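Local coordinates for mannitol dehydrogenase (Pseudomonas fluorescens, PDB 1LJ8), which binds NAD and probably oxidises mannitol to fructose, as a member of the long-chain dehydrogenases, at residues Gln27-Gly33 and Ile124-Thr130; Ala183-Met187 and His221-Pro225; Leu309-Lys313 and Val481-Leu485. One frame throughout, in Å; residues are numbered along the deposited sequence.

From the N terminus the three contacts follow in series, none nesting within or crossing another. Contact 1 closes a loop of 90 residues by laying strand 126-129 beside strand 27-32. Contact 2 closes a mostly helical loop of 33 residues at strand 185-188. These two touch: V127 N and V127 O are probably hydrogen-bonded to T185 O and M187 N, so strands 27-32, 126-129 and 185-188 lie side by side in one sheet, with 221-225 along its border. Contact 3 closes a loop of 167 residues without a strand, between two helices of the C-terminal part. It lies on the opposite side of the chain's centre, about 41 and 44 Å from contacts 1 and 2, centre to centre.

Contact 1: Gln27-Gly33 and Ile124-Thr130; sequences QGIAHIG and IRIVSLT. With NAD (nicotinamide-adenine-dinucleotide), chain B.
Q27 meets I124 through its CB, which rests on the end methyl CD1, while its amide turns off to K118 and S103. G28 O receives two backbone donors, R125 N at 2.8 Å and I126 N at 3.3 Å; glycine suits this place because a CB would run into the guanidinium of R125, which is bonded to E123 O and paired in charge with D57. I29 lies alongside I126, the two isoleucines pointing the same way. A30 N bonds to I126 O, and its single methyl packs on I124 CG2, 3.9 Å from A30 CB.

H31 presents the edge of its imidazole to two hydroxyls of the partner segment: CG anti to the backbone N (chi1 -174°) swings the ring across, and chi2 (75°) turns its two nitrogens to the hydroxyls. ND1 pairs with S128 OG at 2.7 Å and NE2 with T130 OG1 at 2.9 Å, so the ring is fixed in rotation, and H38 stacks on it. Serine and threonine suit because a hydroxyl can either give or take the proton. On the other face of the sheet I32 CD1 touches V127 CG1 at 3.8 Å and also L129 CD2, and I32 CG2 reaches the adenine of NAD. Just past the strand, G33 has a positive phi (99°), and a CB there would collide with T130 O, which lies 3.2 Å from ribose O4B of NAD. Parallel neighbours whose ends meet the dinucleotide, in a sheet that continues through strand 59-64 beside 27-32 and strand 185-188 beside 126-129, are characteristic of the Rossmann fold.

Contact 2: Ala183-Met187 and His221-Pro225; sequences AFTVM and HVSFP
V186 O is tied to P225 O by a water that donates to both, 2.8 Å from each oxygen, and F224 CA also directs its hydrogen at V186 O. In a parallel strand pairing the backbone N of P225 would be the donor here; proline has no N-H to offer, and the water donates to V186 O instead. One direct backbone bond remains, V186 N to S223 O, 3.1 Å and nearly straight at 165°.

T185 CG2 presses on P225 CD at 3.5 Å, a tight fit. The nearby hydroxyls are held from outside, T185 OG1 by V271 N and S223 OG by K269 O. V222 spreads its two methyls along residues 183-186: CG1 lies 3.6 Å from F184 O and near V186 CG2, and CG2 meets A183 CB at 3.8 Å. With an alanine in place of V222, A183 CB and V186 CG2 would probably each lose a methyl neighbour and a gap would open beside them. The F224 ring lies alongside V186, with CD2 3.9 Å from V186 CB, and continues onto helix 195-210. Such an extended segment, following helix 212-221 and running along outermost strand 185-188, borders the edge of the Rossmann sheet.

Contact 3: Leu309-Lys313 and Val481-Leu485; sequences LGFLK and VTTTL
V481 carries the apolar half of this contact, pushing both methyls at the last turn of helix 289-313. Its CG2 lies 3.6 Å from L309 O and 3.7 Å from L312 CB, while CG1 faces L309 CD2 at a looser 4.2 Å. A branched valine suits the spot, short enough to let the backbones close to 6.1 Å between the CA atoms of K313 and V481, yet wide enough to touch both L309 and L312. L309 reaches further, its CD1 coming within 4.3 Å of L485 CD2, so the longer leucine side chains still meet; the axes of the short segments come no closer than 10.7 Å, with 135° between their directions.

The solvent side is held by polar atoms instead. K313 starts with CG anti to its own N (chi1 -178°), bends at chi2 and then runs extended, which carries NZ across to T482 OG1, 2.9 Å away. A water accepts from K313 NZ and, at 2.9 Å, from T482 N, a backbone donor that the kink in helix 463-488 leaves without its bond to the preceding turn. V481 N, similarly released, finds E419 OE2. F327 of helix 325-339 packs on both L309 and V481, and L405 of helix 401-413 on L309 and L485, so the apolar half faces the helices of the C-terminal part while the lysine half stays toward solvent.

Contact 1: Gln27-Gly33 and Ile124-Thr130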
ATOM      1  N   GLN A  27       7.769  23.915   1.562  1.00 16.86           N
ATOM      2  CA  GLN A  27       7.926  22.485   1.253  1.00 16.28           C
ATOM      3  C   GLN A  27       9.243  21.859   1.618  1.00 16.87           C
ATOM      4  O   GLN A  27      10.304  22.466   1.451  1.00 17.37           O
ATOM      5  CB  GLN A  27       7.683  22.256  -0.240  1.00 17.42           C
ATOM      6  CG  GLN A  27       6.237  22.574  -0.662  1.00 15.66           C
ATOM      7  CD  GLN A  27       6.086  22.679  -2.150  1.00 17.34           C
ATOM      8  OE1 GLN A  27       7.066  22.563  -2.893  1.00 17.45           O
ATOM      9  NE2 GLN A  27       4.872  22.909  -2.602  1.00 16.79           N
ATOM     10  N   GLY A  28       9.160  20.620   2.114  1.00 15.19           N
ATOM     11  CA  GLY A  28      10.361  19.877   2.448  1.00 13.49           C
ATOM     12  C   GLY A  28      10.275  18.429   2.008  1.00 12.68           C
ATOM     13  O   GLY A  28      11.289  17.702   2.020  1.00 11.76           O
ATOM     14  N   ILE A  29       9.065  17.986   1.662  1.00 11.82           N
ATOM     15  CA  ILE A  29       8.869  16.606   1.211  1.00 11.99           C
ATOM     16  C   ILE A  29       8.206  16.595  -0.156  1.00 12.11           C
ATOM     17  O   ILE A  29       7.268  17.379  -0.381  1.00 12.02           O
ATOM     18  CB  ILE A  29       7.919  15.865   2.198  1.00 12.77           C
ATOM     19  CG1 ILE A  29       8.564  15.821   3.596  1.00 14.02           C
ATOM     20  CG2 ILE A  29       7.529  14.459   1.664  1.00 14.16           C
ATOM     21  CD1 ILE A  29       7.519  15.444   4.713  1.00 13.32           C
ATOM     22  N   ALA A  30       8.709  15.747  -1.065  1.00 11.63           N
ATOM     23  CA  ALA A  30       8.044  15.532  -2.352  1.00 11.70           C
ATOM     24  C   ALA A  30       7.507  14.089  -2.248  1.00 11.01           C
ATOM     25  O   ALA A  30       8.287  13.122  -2.064  1.00  9.97           O
ATOM     26  CB  ALA A  30       9.007  15.648  -3.535  1.00 11.76           C
ATOM     27  N   HIS A  31       6.184  13.949  -2.363  1.00 10.40           N
ATOM     28  CA  HIS A  31       5.587  12.620  -2.251  1.00 10.77           C
ATOM     29  C   HIS A  31       5.093  12.051  -3.555  1.00 11.02           C
ATOM     30  O   HIS A  31       4.193  12.622  -4.180  1.00 10.91           O
ATOM     31  CB  HIS A  31       4.384  12.611  -1.313  1.00 10.57           C
ATOM     32  CG  HIS A  31       3.869  11.227  -1.088  1.00  9.96           C
ATOM     33  ND1 HIS A  31       4.531  10.328  -0.279  1.00 11.61           N
ATOM     34  CD2 HIS A  31       2.873  10.530  -1.700  1.00 10.21           C
ATOM     35  CE1 HIS A  31       3.961   9.136  -0.395  1.00 11.03           C
ATOM     36  NE2 HIS A  31       2.956   9.230  -1.257  1.00 10.50           N
ATOM     37  N   ILE A  32       5.656  10.913  -3.953  1.00 11.05           N
ATOM     38  CA  ILE A  32       5.227  10.299  -5.202  1.00 11.04           C
ATOM     39  C   ILE A  32       4.111   9.280  -4.946  1.00 12.17           C
ATOM     40  O   ILE A  32       4.291   8.280  -4.214  1.00 10.97           O
ATOM     41  CB  ILE A  32       6.396   9.612  -5.919  1.00 11.73           C
ATOM     42  CG1 ILE A  32       7.535  10.636  -6.117  1.00 13.11           C
ATOM     43  CG2 ILE A  32       5.900   9.053  -7.304  1.00 11.98           C
ATOM     44  CD1 ILE A  32       8.795  10.018  -6.807  1.00 14.29           C
ATOM     45  N   GLY A  33       2.964   9.527  -5.590  1.00 10.72           N
ATOM     46  CA  GLY A  33       1.810   8.641  -5.433  1.00 12.14           C
ATOM     47  C   GLY A  33       0.818   9.216  -4.425  1.00 12.99           C
ATOM     48  O   GLY A  33       0.585   8.624  -3.370  1.00 12.12           O
ATOM     49  N   ILE A 124      13.649  20.541  -0.782  1.00 15.77           N
ATOM     50  CA  ILE A 124      13.094  19.173  -0.759  1.00 14.55           C
ATOM     51  C   ILE A 124      14.189  18.271  -0.214  1.00 14.29           C
ATOM     52  O   ILE A 124      15.221  18.037  -0.851  1.00 15.85           O
ATOM     53  CB  ILE A 124      12.658  18.707  -2.171  1.00 14.12           C
ATOM     54  CG1 ILE A 124      11.532  19.630  -2.657  1.00 14.03           C
ATOM     55  CG2 ILE A 124      12.245  17.210  -2.157  1.00 13.68           C
ATOM     56  CD1 ILE A 124      10.275  19.570  -1.760  1.00 15.66           C
ATOM     57  N   ARG A 125      13.921  17.733   0.970  1.00 14.45           N
ATOM     58  CA  ARG A 125      14.914  16.913   1.695  1.00 15.00           C
ATOM     59  C   ARG A 125      14.537  15.452   1.857  1.00 13.89           C
ATOM     60  O   ARG A 125      15.378  14.640   2.262  1.00 12.88           O
ATOM     61  CB  ARG A 125      15.183  17.540   3.087  1.00 16.22           C
ATOM     62  CG  ARG A 125      15.992  18.869   3.038  1.00 18.20           C
ATOM     63  CD  ARG A 125      15.624  19.785   4.224  1.00 22.30           C
ATOM     64  NE  ARG A 125      14.377  20.476   3.931  1.00 25.99           N
ATOM     65  CZ  ARG A 125      13.608  21.139   4.799  1.00 28.28           C
ATOM     66  NH1 ARG A 125      13.930  21.209   6.084  1.00 29.90           N
ATOM     67  NH2 ARG A 125      12.530  21.778   4.352  1.00 30.07           N
ATOM     68  N   ILE A 126      13.281  15.138   1.541  1.00 13.13           N
ATOM     69  CA  ILE A 126      12.809  13.745   1.588  1.00 11.91           C
ATOM     70  C   ILE A 126      11.913  13.544   0.372  1.00 11.02           C
ATOM     71  O   ILE A 126      11.069  14.426   0.074  1.00 11.56           O
ATOM     72  CB  ILE A 126      11.910  13.479   2.842  1.00 10.67           C
ATOM     73  CG1 ILE A 126      12.758  13.496   4.124  1.00 11.70           C
ATOM     74  CG2 ILE A 126      11.227  12.084   2.710  1.00 12.35           C
ATOM     75  CD1 ILE A 126      11.874  13.659   5.388  1.00 11.30           C
ATOM     76  N   VAL A 127      12.124  12.441  -0.350  1.00 12.20           N
ATOM     77  CA  VAL A 127      11.223  12.029  -1.456  1.00 11.25           C
ATOM     78  C   VAL A 127      10.566  10.749  -0.868  1.00 11.01           C
ATOM     79  O   VAL A 127      11.243   9.736  -0.640  1.00 11.77           O
ATOM     80  CB  VAL A 127      11.984  11.669  -2.768  1.00 11.02           C
ATOM     81  CG1 VAL A 127      10.965  11.109  -3.837  1.00 11.75           C
ATOM     82  CG2 VAL A 127      12.616  12.962  -3.332  1.00 13.49           C
ATOM     83  N   SER A 128       9.265  10.827  -0.584  1.00 11.38           N
ATOM     84  CA  SER A 128       8.545   9.701  -0.033  1.00 11.72           C
ATOM     85  C   SER A 128       7.718   9.010  -1.109  1.00 11.61           C
ATOM     86  O   SER A 128       7.367   9.605  -2.148  1.00 11.85           O
ATOM     87  CB  SER A 128       7.673  10.144   1.139  1.00 12.99           C
ATOM     88  OG  SER A 128       6.864  11.244   0.764  1.00 12.13           O
ATOM     89  N   LEU A 129       7.383   7.746  -0.841  1.00 11.74           N
ATOM     90  CA  LEU A 129       6.670   6.939  -1.812  1.00 10.05           C
ATOM     91  C   LEU A 129       5.461   6.136  -1.352  1.00 11.28           C
ATOM     92  O   LEU A 129       5.517   5.483  -0.303  1.00 12.12           O
ATOM     93  CB  LEU A 129       7.644   5.868  -2.410  1.00 11.18           C
ATOM     94  CG  LEU A 129       9.083   6.260  -2.861  1.00 12.23           C
ATOM     95  CD1 LEU A 129       9.938   4.989  -3.178  1.00 12.51           C
ATOM     96  CD2 LEU A 129       8.967   7.193  -4.102  1.00 13.11           C
ATOM     97  N   THR A 130       4.357   6.217  -2.112  1.00  9.97           N
ATOM     98  CA  THR A 130       3.309   5.182  -1.968  1.00 10.41           C
ATOM     99  C   THR A 130       3.028   4.880  -3.464  1.00 11.76           C
ATOM    100  O   THR A 130       2.084   5.396  -4.068  1.00 14.66           O
ATOM    101  CB  THR A 130       2.014   5.566  -1.226  1.00 11.09           C
ATOM    102  OG1 THR A 130       1.475   6.768  -1.747  1.00 11.57           O
ATOM    103  CG2 THR A 130       2.307   5.742   0.293  1.00 12.40           C
TER
HETATM  104  PA  NAD B1500      -4.548   4.667  -4.231  1.00 13.45           P
HETATM  105  O1A NAD B1500      -5.087   3.826  -5.269  1.00 14.98           O
HETATM  106  O2A NAD B1500      -5.348   5.711  -3.531  1.00 12.44           O
HETATM  107  O5B NAD B1500      -3.262   5.447  -4.767  1.00 14.96           O
HETATM  108  C5B NAD B1500      -2.165   4.699  -5.378  1.00 16.33           C
HETATM  109  C4B NAD B1500      -1.266   5.859  -5.852  1.00 17.10           C
HETATM  110  O4B NAD B1500      -0.058   5.237  -6.458  1.00 17.37           O
HETATM  111  C3B NAD B1500      -1.822   6.721  -7.040  1.00 16.09           C
HETATM  112  O3B NAD B1500      -1.345   8.061  -6.822  1.00 16.04           O
HETATM  113  C2B NAD B1500      -1.208   6.046  -8.276  1.00 18.74           C
HETATM  114  O2B NAD B1500      -1.146   6.904  -9.408  1.00 20.22           O
HETATM  115  C1B NAD B1500       0.188   5.739  -7.767  1.00 16.89           C
HETATM  116  N9A NAD B1500       0.897   4.728  -8.485  1.00 16.81           N
HETATM  117  C8A NAD B1500       0.523   3.462  -8.891  1.00 16.37           C
HETATM  118  N7A NAD B1500       1.494   2.822  -9.501  1.00 16.65           N
HETATM  119  C5A NAD B1500       2.550   3.721  -9.489  1.00 16.72           C
HETATM  120  C6A NAD B1500       3.848   3.565  -9.988  1.00 15.10           C
HETATM  121  N6A NAD B1500       4.333   2.472 -10.579  1.00 17.97           N
HETATM  122  N1A NAD B1500       4.721   4.637  -9.864  1.00 15.92           N
HETATM  123  C2A NAD B1500       4.327   5.827  -9.253  1.00 17.07           C
HETATM  124  N3A NAD B1500       3.051   5.996  -8.731  1.00 18.60           N
HETATM  125  C4A NAD B1500       2.198   4.899  -8.884  1.00 17.29           C
HETATM  126  O3  NAD B1500      -3.924   3.672  -3.163  1.00 12.18           O
HETATM  127  PN  NAD B1500      -3.647   3.838  -1.588  1.00 12.57           P
HETATM  128  O1N NAD B1500      -4.798   3.316  -0.845  1.00 13.89           O
HETATM  129  O2N NAD B1500      -3.261   5.233  -1.360  1.00 13.14           O
HETATM  130  O5D NAD B1500      -2.466   2.822  -1.344  1.00 11.96           O
HETATM  131  C5D NAD B1500      -1.214   3.120  -1.946  1.00 11.80           C
HETATM  132  C4D NAD B1500      -0.233   2.273  -1.262  1.00 12.93           C
HETATM  133  O4D NAD B1500       0.024   2.653   0.106  1.00 12.22           O
HETATM  134  C3D NAD B1500      -0.485   0.722  -1.221  1.00 13.01           C
HETATM  135  O3D NAD B1500      -0.207   0.094  -2.467  1.00 11.71           O
HETATM  136  C2D NAD B1500       0.345   0.265  -0.038  1.00 11.01           C
HETATM  137  O2D NAD B1500       1.675  -0.052  -0.428  1.00 10.34           O
HETATM  138  C1D NAD B1500       0.289   1.480   0.923  1.00 12.25           C
HETATM  139  N1N NAD B1500      -0.705   1.355   2.007  1.00 11.57           N
HETATM  140  C2N NAD B1500      -2.097   1.488   1.848  1.00 10.99           C
HETATM  141  C3N NAD B1500      -2.893   1.250   2.938  1.00 13.12           C
HETATM  142  C7N NAD B1500      -4.421   1.355   2.771  1.00 13.05           C
HETATM  143  O7N NAD B1500      -5.118   0.938   3.707  1.00 10.18           O
HETATM  144  N7N NAD B1500      -4.959   1.793   1.652  1.00 10.98           N
HETATM  145  C4N NAD B1500      -2.313   0.846   4.238  1.00 13.42           C
HETATM  146  C5N NAD B1500      -0.893   0.761   4.353  1.00 12.27           C
HETATM  147  C6N NAD B1500      -0.051   1.012   3.232  1.00 10.18           C

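Contact 2: Ala183-Met187 and His221-Pro225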
ATOM      1  N   ALA A 183      22.015  15.146  -1.245  1.00 17.67           N
ATOM      2  CA  ALA A 183      20.980  14.171  -1.567  1.00 16.74           C
ATOM      3  C   ALA A 183      19.786  14.305  -0.622  1.00 14.89           C
ATOM      4  O   ALA A 183      19.883  14.895   0.460  1.00 17.08           O
ATOM      5  CB  ALA A 183      21.554  12.753  -1.418  1.00 16.84           C
ATOM      6  N   PHE A 184      18.652  13.765  -1.052  1.00 14.82           N
ATOM      7  CA  PHE A 184      17.469  13.677  -0.181  1.00 13.35           C
ATOM      8  C   PHE A 184      17.400  12.201   0.301  1.00 12.86           C
ATOM      9  O   PHE A 184      18.121  11.353  -0.195  1.00 11.93           O
ATOM     10  CB  PHE A 184      16.183  14.014  -0.951  1.00 12.37           C
ATOM     11  CG  PHE A 184      16.132  13.455  -2.356  1.00 12.23           C
ATOM     12  CD1 PHE A 184      16.032  12.077  -2.591  1.00 12.81           C
ATOM     13  CD2 PHE A 184      16.113  14.338  -3.446  1.00 14.49           C
ATOM     14  CE1 PHE A 184      15.902  11.573  -3.882  1.00 13.82           C
ATOM     15  CE2 PHE A 184      15.989  13.849  -4.746  1.00 14.27           C
ATOM     16  CZ  PHE A 184      15.879  12.471  -4.958  1.00 12.63           C
ATOM     17  N   THR A 185      16.584  11.921   1.314  1.00 12.20           N
ATOM     18  CA  THR A 185      16.345  10.562   1.781  1.00 11.76           C
ATOM     19  C   THR A 185      15.175  10.065   0.915  1.00 11.01           C
ATOM     20  O   THR A 185      14.297  10.860   0.527  1.00 12.49           O
ATOM     21  CB  THR A 185      15.845  10.573   3.259  1.00 11.27           C
ATOM     22  OG1 THR A 185      16.873  11.092   4.111  1.00 13.03           O
ATOM     23  CG2 THR A 185      15.450   9.172   3.726  1.00 11.78           C
ATOM     24  N   VAL A 186      15.168   8.788   0.575  1.00 11.32           N
ATOM     25  CA  VAL A 186      14.035   8.195  -0.152  1.00 12.46           C
ATOM     26  C   VAL A 186      13.329   7.328   0.900  1.00 13.04           C
ATOM     27  O   VAL A 186      13.898   6.365   1.443  1.00 12.99           O
ATOM     28  CB  VAL A 186      14.442   7.340  -1.340  1.00 11.82           C
ATOM     29  CG1 VAL A 186      13.149   6.878  -2.091  1.00 12.75           C
ATOM     30  CG2 VAL A 186      15.243   8.190  -2.328  1.00 14.14           C
HETATM   31  N   MSE A 187      12.083   7.704   1.175  1.00 11.59           N
HETATM   32  CA  MSE A 187      11.288   7.095   2.243  1.00 10.76           C
HETATM   33  C   MSE A 187      10.090   6.312   1.741  1.00 11.40           C
HETATM   34  O   MSE A 187       9.034   6.887   1.501  1.00 11.36           O
HETATM   35  CB  MSE A 187      10.850   8.253   3.190  1.00 11.09           C
HETATM   36  CG  MSE A 187      10.270   7.796   4.528  1.00 12.80           C
HETATM   37 SE   MSE A 187       9.654   9.283   5.632  1.00 19.57          SE
HETATM   38  CE  MSE A 187       8.000   9.801   4.705  1.00 14.46           C
ATOM     39  N   HIS A 221      25.464   8.317  -0.555  1.00 18.11           N
ATOM     40  CA  HIS A 221      24.851   9.566  -0.093  1.00 18.28           C
ATOM     41  C   HIS A 221      23.346   9.545   0.203  1.00 16.08           C
ATOM     42  O   HIS A 221      22.825  10.456   0.853  1.00 17.41           O
ATOM     43  CB  HIS A 221      25.121  10.688  -1.131  1.00 18.32           C
ATOM     44  CG  HIS A 221      26.586  10.979  -1.322  1.00 20.76           C
ATOM     45  ND1 HIS A 221      27.249  11.982  -0.646  1.00 22.94           N
ATOM     46  CD2 HIS A 221      27.523  10.361  -2.083  1.00 21.70           C
ATOM     47  CE1 HIS A 221      28.530  11.971  -0.986  1.00 20.30           C
ATOM     48  NE2 HIS A 221      28.723  10.998  -1.854  1.00 23.77           N
ATOM     49  N   VAL A 222      22.653   8.527  -0.286  1.00 15.96           N
ATOM     50  CA  VAL A 222      21.196   8.454  -0.064  1.00 16.24           C
ATOM     51  C   VAL A 222      20.854   7.368   0.990  1.00 16.21           C
ATOM     52  O   VAL A 222      21.476   6.295   1.001  1.00 18.10           O
ATOM     53  CB  VAL A 222      20.493   8.095  -1.411  1.00 14.60           C
ATOM     54  CG1 VAL A 222      18.971   8.036  -1.218  1.00 15.23           C
ATOM     55  CG2 VAL A 222      20.821   9.164  -2.480  1.00 16.19           C
ATOM     56  N   SER A 223      19.926   7.659   1.900  1.00 16.13           N
ATOM     57  CA  SER A 223      19.475   6.669   2.898  1.00 14.54           C
ATOM     58  C   SER A 223      18.050   6.183   2.484  1.00 14.86           C
ATOM     59  O   SER A 223      17.299   6.887   1.786  1.00 13.30           O
ATOM     60  CB  SER A 223      19.433   7.280   4.301  1.00 12.37           C
ATOM     61  OG  SER A 223      18.696   8.480   4.282  1.00 13.81           O
ATOM     62  N   PHE A 224      17.700   4.982   2.946  1.00 13.64           N
ATOM     63  CA  PHE A 224      16.471   4.290   2.560  1.00 13.10           C
ATOM     64  C   PHE A 224      15.912   3.614   3.805  1.00 11.92           C
ATOM     65  O   PHE A 224      16.001   2.403   3.948  1.00 13.53           O
ATOM     66  CB  PHE A 224      16.819   3.216   1.519  1.00 13.30           C
ATOM     67  CG  PHE A 224      17.497   3.771   0.281  1.00 14.27           C
ATOM     68  CD1 PHE A 224      18.893   3.856   0.204  1.00 15.26           C
ATOM     69  CD2 PHE A 224      16.730   4.163  -0.822  1.00 13.90           C
ATOM     70  CE1 PHE A 224      19.540   4.317  -0.971  1.00 15.68           C
ATOM     71  CE2 PHE A 224      17.359   4.637  -2.037  1.00 14.49           C
ATOM     72  CZ  PHE A 224      18.781   4.705  -2.092  1.00 14.50           C
ATOM     73  N   PRO A 225      15.333   4.411   4.711  1.00 11.30           N
ATOM     74  CA  PRO A 225      14.786   3.828   5.945  1.00 12.85           C
ATOM     75  C   PRO A 225      13.672   2.813   5.734  1.00 12.35           C
ATOM     76  O   PRO A 225      12.820   2.976   4.856  1.00 12.03           O
ATOM     77  CB  PRO A 225      14.317   5.067   6.747  1.00 10.94           C
ATOM     78  CG  PRO A 225      13.923   6.058   5.627  1.00 12.06           C
ATOM     79  CD  PRO A 225      15.088   5.855   4.619  1.00 11.65           C
TER
HETATM   80  O   HOH W   1      12.775   3.879   2.242  1.00 10.27           O

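Contact 3: Leu309-Lys313 and Val481-Leu485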
ATOM      1  N   LEU A 309     -12.069 -15.029  -1.476  1.00 13.17           N
ATOM      2  CA  LEU A 309     -13.177 -15.864  -1.033  1.00 12.57           C
ATOM      3  C   LEU A 309     -14.402 -15.000  -0.746  1.00 12.78           C
ATOM      4  O   LEU A 309     -15.527 -15.388  -1.082  1.00 13.61           O
ATOM      5  CB  LEU A 309     -12.812 -16.599   0.266  1.00 13.16           C
ATOM      6  CG  LEU A 309     -11.752 -17.676   0.044  1.00 15.26           C
ATOM      7  CD1 LEU A 309     -11.242 -18.131   1.440  1.00 14.86           C
ATOM      8  CD2 LEU A 309     -12.362 -18.865  -0.718  1.00 12.95           C
ATOM      9  N   GLY A 310     -14.193 -13.830  -0.134  1.00 11.00           N
ATOM     10  CA  GLY A 310     -15.311 -12.949   0.205  1.00 12.80           C
ATOM     11  C   GLY A 310     -15.996 -12.404  -1.033  1.00 13.56           C
ATOM     12  O   GLY A 310     -17.227 -12.353  -1.098  1.00 14.62           O
ATOM     13  N   PHE A 311     -15.205 -12.023  -2.025  1.00 14.70           N
ATOM     14  CA  PHE A 311     -15.791 -11.480  -3.258  1.00 15.52           C
ATOM     15  C   PHE A 311     -16.603 -12.584  -3.960  1.00 16.78           C
ATOM     16  O   PHE A 311     -17.699 -12.345  -4.478  1.00 15.25           O
ATOM     17  CB  PHE A 311     -14.693 -10.990  -4.199  1.00 15.02           C
ATOM     18  CG  PHE A 311     -15.062  -9.733  -4.940  1.00 17.35           C
ATOM     19  CD1 PHE A 311     -14.925  -8.493  -4.316  1.00 16.91           C
ATOM     20  CD2 PHE A 311     -15.555  -9.795  -6.241  1.00 16.77           C
ATOM     21  CE1 PHE A 311     -15.292  -7.299  -4.998  1.00 18.84           C
ATOM     22  CE2 PHE A 311     -15.924  -8.608  -6.949  1.00 18.90           C
ATOM     23  CZ  PHE A 311     -15.790  -7.365  -6.317  1.00 18.49           C
ATOM     24  N   LEU A 312     -16.050 -13.789  -3.993  1.00 14.53           N
ATOM     25  CA  LEU A 312     -16.749 -14.931  -4.608  1.00 14.83           C
ATOM     26  C   LEU A 312     -18.062 -15.216  -3.898  1.00 15.19           C
ATOM     27  O   LEU A 312     -19.074 -15.485  -4.555  1.00 16.72           O
ATOM     28  CB  LEU A 312     -15.862 -16.191  -4.531  1.00 11.62           C
ATOM     29  CG  LEU A 312     -14.741 -16.198  -5.566  1.00 12.08           C
ATOM     30  CD1 LEU A 312     -13.770 -17.319  -5.159  1.00 14.72           C
ATOM     31  CD2 LEU A 312     -15.256 -16.422  -7.029  1.00 14.92           C
ATOM     32  N   LYS A 313     -18.053 -15.155  -2.575  1.00 15.14           N
ATOM     33  CA  LYS A 313     -19.250 -15.416  -1.787  1.00 17.51           C
ATOM     34  C   LYS A 313     -20.300 -14.322  -2.030  1.00 18.91           C
ATOM     35  O   LYS A 313     -21.505 -14.538  -1.801  1.00 19.26           O
ATOM     36  CB  LYS A 313     -18.884 -15.503  -0.316  1.00 18.01           C
ATOM     37  CG  LYS A 313     -20.045 -15.810   0.617  1.00 19.54           C
ATOM     38  CD  LYS A 313     -20.767 -17.150   0.256  1.00 17.68           C
ATOM     39  CE  LYS A 313     -21.998 -17.349   1.158  1.00 18.97           C
ATOM     40  NZ  LYS A 313     -22.694 -18.658   0.842  1.00 15.70           N
ATOM     41  N   VAL A 481     -17.849 -21.431  -1.774  1.00 14.03           N
ATOM     42  CA  VAL A 481     -16.978 -20.950  -0.701  1.00 14.03           C
ATOM     43  C   VAL A 481     -17.381 -21.490   0.686  1.00 15.42           C
ATOM     44  O   VAL A 481     -16.538 -22.005   1.427  1.00 16.03           O
ATOM     45  CB  VAL A 481     -17.033 -19.384  -0.649  1.00 14.24           C
ATOM     46  CG1 VAL A 481     -16.307 -18.842   0.598  1.00 13.79           C
ATOM     47  CG2 VAL A 481     -16.455 -18.801  -1.941  1.00 13.08           C
ATOM     48  N   THR A 482     -18.667 -21.377   1.030  1.00 14.42           N
ATOM     49  CA  THR A 482     -19.101 -21.773   2.359  1.00 15.35           C
ATOM     50  C   THR A 482     -18.830 -23.242   2.677  1.00 15.42           C
ATOM     51  O   THR A 482     -18.263 -23.570   3.707  1.00 14.48           O
ATOM     52  CB  THR A 482     -20.593 -21.456   2.561  1.00 17.63           C
ATOM     53  OG1 THR A 482     -20.754 -20.022   2.490  1.00 19.15           O
ATOM     54  CG2 THR A 482     -21.084 -21.952   3.959  1.00 16.59           C
ATOM     55  N   THR A 483     -19.229 -24.116   1.777  1.00 15.71           N
ATOM     56  CA  THR A 483     -19.008 -25.544   2.018  1.00 18.63           C
ATOM     57  C   THR A 483     -17.510 -25.856   2.026  1.00 17.98           C
ATOM     58  O   THR A 483     -17.032 -26.643   2.828  1.00 18.70           O
ATOM     59  CB  THR A 483     -19.756 -26.351   0.947  1.00 21.32           C
ATOM     60  OG1 THR A 483     -21.170 -26.264   1.224  1.00 23.25           O
ATOM     61  CG2 THR A 483     -19.321 -27.809   0.954  1.00 21.20           C
ATOM     62  N   THR A 484     -16.748 -25.215   1.148  1.00 17.53           N
ATOM     63  CA  THR A 484     -15.301 -25.461   1.129  1.00 17.64           C
ATOM     64  C   THR A 484     -14.668 -25.076   2.477  1.00 18.14           C
ATOM     65  O   THR A 484     -13.820 -25.794   3.004  1.00 16.59           O
ATOM     66  CB  THR A 484     -14.669 -24.670  -0.015  1.00 16.71           C
ATOM     67  OG1 THR A 484     -15.196 -25.164  -1.253  1.00 17.63           O
ATOM     68  CG2 THR A 484     -13.155 -24.793  -0.014  1.00 15.59           C
ATOM     69  N   LEU A 485     -15.050 -23.917   3.028  1.00 18.52           N
ATOM     70  CA  LEU A 485     -14.503 -23.486   4.308  1.00 18.15           C
ATOM     71  C   LEU A 485     -14.935 -24.443   5.401  1.00 19.52           C
ATOM     72  O   LEU A 485     -14.147 -24.764   6.263  1.00 18.96           O
ATOM     73  CB  LEU A 485     -14.950 -22.053   4.695  1.00 17.95           C
ATOM     74  CG  LEU A 485     -14.191 -20.956   3.916  1.00 17.30           C
ATOM     75  CD1 LEU A 485     -14.769 -19.578   4.271  1.00 18.36           C
ATOM     76  CD2 LEU A 485     -12.700 -21.001   4.237  1.00 17.66           C
TER
HETATM   77  O   HOH W   2     -20.838 -20.537  -0.690  1.00 17.17           O